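Local atomic coordinates of 3-phytase (Klebsiella pneumoniae, PDB entry 2WNH), a protein that probably hydrolyses inositol hexakisphosphate (phytate), releasing phosphate first from the 3-position. Residues Leu147-Glu152 with Val255-Gln260. The protein carries 3 engineered substitutions. Residues are numbered along the deposited sequence; the frame is centred on the assembly and turned at random.
Sequences LAAVKE and VLYTAQ
Ala-149 turns its methyl group onto Val-255 and Tyr-257, joining helix 143-154 to the start of helix 256-274 in a small helix-helix packing of the histidine acid phosphatase fold. With only a methyl group facing the partner, the backbones can come close: CA of Ala-149 and CA of Tyr-257 lie 6.5 Å apart. The tight part is made by apolar side-chain atoms. CB of Ala-149 sits 3.7 Å from Val-255 CG1 and 3.8 Å from Tyr-257 CB, so that the methyl fits against both the N-cap residue of the second helix and a residue of its first turn. Val-255 holds CG1 anti to its own backbone N (chi1 172°), which carries this methyl to Ala-149, while its other branch, CG2, is left for the looser, buried flank. There Val-150 brings CG2 to 4.3 Å from Val-255 CG2, and Val-150 packs further against Thr-199 and Ile-201 of strand 199-201 and against Val-191.

Whereas the two valines are buried, Ala-149 and Tyr-257 are partly exposed and form the more open side of the contact. Tyr-257 meets Ala-149 through CB, at the root of its side chain. Farther along, the ring receives a cation-pi interaction from Arg-145, and the phenol OH of Tyr-257 is hydrogen-bonded to the backbone N of Asp-142, just before helix 143-154.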
ATOM      1  N   LEU B 147      39.524   7.437  40.853  1.00 22.60           N
ATOM      2  CA  LEU B 147      40.895   6.928  40.769  1.00 22.52           C
ATOM      3  C   LEU B 147      41.082   5.618  41.541  1.00 21.82           C
ATOM      4  O   LEU B 147      41.622   4.644  41.010  1.00 22.72           O
ATOM      5  CB  LEU B 147      41.872   8.003  41.265  1.00 23.06           C
ATOM      6  CG  LEU B 147      43.374   7.698  41.169  1.00 24.50           C
ATOM      7  CD1 LEU B 147      43.796   7.395  39.729  1.00 27.22           C
ATOM      8  CD2 LEU B 147      44.108   8.927  41.692  1.00 23.72           C
ATOM      9  N   ALA B 148      40.635   5.600  42.794  1.00 21.32           N
ATOM     10  CA  ALA B 148      40.684   4.409  43.621  1.00 21.00           C
ATOM     11  C   ALA B 148      39.927   3.236  43.019  1.00 22.50           C
ATOM     12  O   ALA B 148      40.436   2.114  42.952  1.00 21.75           O
ATOM     13  CB  ALA B 148      40.120   4.728  45.018  1.00 22.36           C
ATOM     14  N   ALA B 149      38.687   3.509  42.608  1.00 22.39           N
ATOM     15  CA  ALA B 149      37.801   2.497  42.021  1.00 21.75           C
ATOM     16  C   ALA B 149      38.369   1.831  40.770  1.00 20.39           C
ATOM     17  O   ALA B 149      38.319   0.607  40.651  1.00 20.20           O
ATOM     18  CB  ALA B 149      36.431   3.141  41.716  1.00 21.46           C
ATOM     19  N   VAL B 150      38.871   2.638  39.835  1.00 20.83           N
ATOM     20  CA  VAL B 150      39.480   2.127  38.598  1.00 21.20           C
ATOM     21  C   VAL B 150      40.740   1.322  38.930  1.00 21.91           C
ATOM     22  O   VAL B 150      40.928   0.218  38.423  1.00 21.71           O
ATOM     23  CB  VAL B 150      39.785   3.276  37.581  1.00 21.07           C
ATOM     24  CG1 VAL B 150      40.511   2.765  36.354  1.00 21.73           C
ATOM     25  CG2 VAL B 150      38.486   3.976  37.163  1.00 22.04           C
ATOM     26  N   LYS B 151      41.575   1.855  39.815  1.00 23.03           N
ATOM     27  CA  LYS B 151      42.805   1.137  40.191  1.00 24.64           C
ATOM     28  C   LYS B 151      42.510  -0.203  40.853  1.00 25.33           C
ATOM     29  O   LYS B 151      43.173  -1.208  40.567  1.00 26.79           O
ATOM     30  CB  LYS B 151      43.683   2.006  41.089  1.00 24.64           C
ATOM     31  CG  LYS B 151      44.410   3.087  40.329  1.00 24.34           C
ATOM     32  CD  LYS B 151      45.093   4.058  41.292  1.00 29.99           C
ATOM     33  CE  LYS B 151      46.244   3.386  42.031  1.00 32.96           C
ATOM     34  NZ  LYS B 151      47.079   4.386  42.767  1.00 34.57           N
ATOM     35  N   GLU B 152      41.492  -0.226  41.714  1.00 26.46           N
ATOM     36  CA  GLU B 152      41.090  -1.449  42.410  1.00 27.11           C
ATOM     37  C   GLU B 152      40.671  -2.539  41.450  1.00 27.51           C
ATOM     38  O   GLU B 152      41.135  -3.682  41.534  1.00 27.20           O
ATOM     39  CB  GLU B 152      39.960  -1.169  43.402  1.00 27.85           C
ATOM     40  CG  GLU B 152      39.612  -2.367  44.284  1.00 34.17           C
ATOM     41  CD  GLU B 152      40.802  -2.844  45.125  1.00 42.31           C
ATOM     42  OE1 GLU B 152      41.412  -2.012  45.841  1.00 44.70           O
ATOM     43  OE2 GLU B 152      41.129  -4.054  45.068  1.00 46.36           O
ATOM     44  N   VAL B 255      32.702   0.150  35.959  1.00 18.77           N
ATOM     45  CA  VAL B 255      33.218   0.247  37.334  1.00 18.89           C
ATOM     46  C   VAL B 255      32.034   0.672  38.217  1.00 18.77           C
ATOM     47  O   VAL B 255      31.430   1.714  37.979  1.00 19.42           O
ATOM     48  CB  VAL B 255      34.372   1.284  37.427  1.00 18.73           C
ATOM     49  CG1 VAL B 255      34.772   1.534  38.888  1.00 18.61           C
ATOM     50  CG2 VAL B 255      35.593   0.796  36.621  1.00 19.09           C
ATOM     51  N   LEU B 256      31.728  -0.132  39.234  1.00 19.87           N
ATOM     52  CA  LEU B 256      30.535   0.075  40.063  1.00 19.95           C
ATOM     53  C   LEU B 256      30.402   1.497  40.595  1.00 20.53           C
ATOM     54  O   LEU B 256      29.351   2.117  40.462  1.00 19.88           O
ATOM     55  CB  LEU B 256      30.494  -0.926  41.217  1.00 19.41           C
ATOM     56  CG  LEU B 256      29.186  -0.885  42.012  1.00 20.66           C
ATOM     57  CD1 LEU B 256      27.970  -1.151  41.101  1.00 18.69           C
ATOM     58  CD2 LEU B 256      29.224  -1.894  43.135  1.00 23.36           C
ATOM     59  N   TYR B 257      31.457   2.020  41.213  1.00 20.75           N
ATOM     60  CA  TYR B 257      31.408   3.396  41.707  1.00 19.68           C
ATOM     61  C   TYR B 257      30.899   4.379  40.646  1.00 19.73           C
ATOM     62  O   TYR B 257      29.979   5.205  40.907  1.00 19.04           O
ATOM     63  CB  TYR B 257      32.789   3.874  42.253  1.00 19.84           C
ATOM     64  CG  TYR B 257      32.788   5.376  42.540  1.00 19.05           C
ATOM     65  CD1 TYR B 257      32.168   5.890  43.683  1.00 16.20           C
ATOM     66  CD2 TYR B 257      33.369   6.280  41.659  1.00 18.20           C
ATOM     67  CE1 TYR B 257      32.117   7.249  43.920  1.00 18.02           C
ATOM     68  CE2 TYR B 257      33.315   7.642  41.887  1.00 17.47           C
ATOM     69  CZ  TYR B 257      32.700   8.120  43.043  1.00 17.77           C
ATOM     70  OH  TYR B 257      32.616   9.464  43.313  1.00 22.09           O
ATOM     71  N   THR B 258      31.519   4.313  39.465  1.00 18.49           N
ATOM     72  CA  THR B 258      31.226   5.254  38.385  1.00 18.90           C
ATOM     73  C   THR B 258      29.775   5.066  37.941  1.00 18.44           C
ATOM     74  O   THR B 258      29.049   6.046  37.744  1.00 19.35           O
ATOM     75  CB  THR B 258      32.170   5.038  37.202  1.00 20.21           C
ATOM     76  OG1 THR B 258      33.524   5.299  37.617  1.00 21.01           O
ATOM     77  CG2 THR B 258      31.820   5.947  36.017  1.00 19.04           C
ATOM     78  N   ALA B 259      29.372   3.805  37.800  1.00 18.75           N
ATOM     79  CA  ALA B 259      28.005   3.494  37.352  1.00 18.53           C
ATOM     80  C   ALA B 259      26.977   3.981  38.379  1.00 19.98           C
ATOM     81  O   ALA B 259      25.906   4.472  38.020  1.00 20.70           O
ATOM     82  CB  ALA B 259      27.856   2.009  37.109  1.00 17.93           C
ATOM     83  N   GLN B 260      27.303   3.855  39.661  1.00 19.63           N
ATOM     84  CA  GLN B 260      26.401   4.328  40.714  1.00 19.36           C
ATOM     85  C   GLN B 260      26.240   5.845  40.673  1.00 19.44           C
ATOM     86  O   GLN B 260      25.127   6.362  40.743  1.00 19.44           O
ATOM     87  CB  GLN B 260      26.901   3.858  42.087  1.00 18.70           C
ATOM     88  CG  GLN B 260      26.640   2.393  42.347  1.00 19.67           C
ATOM     89  CD  GLN B 260      27.179   1.938  43.684  1.00 26.01           C
ATOM     90  OE1 GLN B 260      28.312   2.268  44.051  1.00 26.19           O
ATOM     91  NE2 GLN B 260      26.395   1.144  44.400  1.00 25.55           N
TER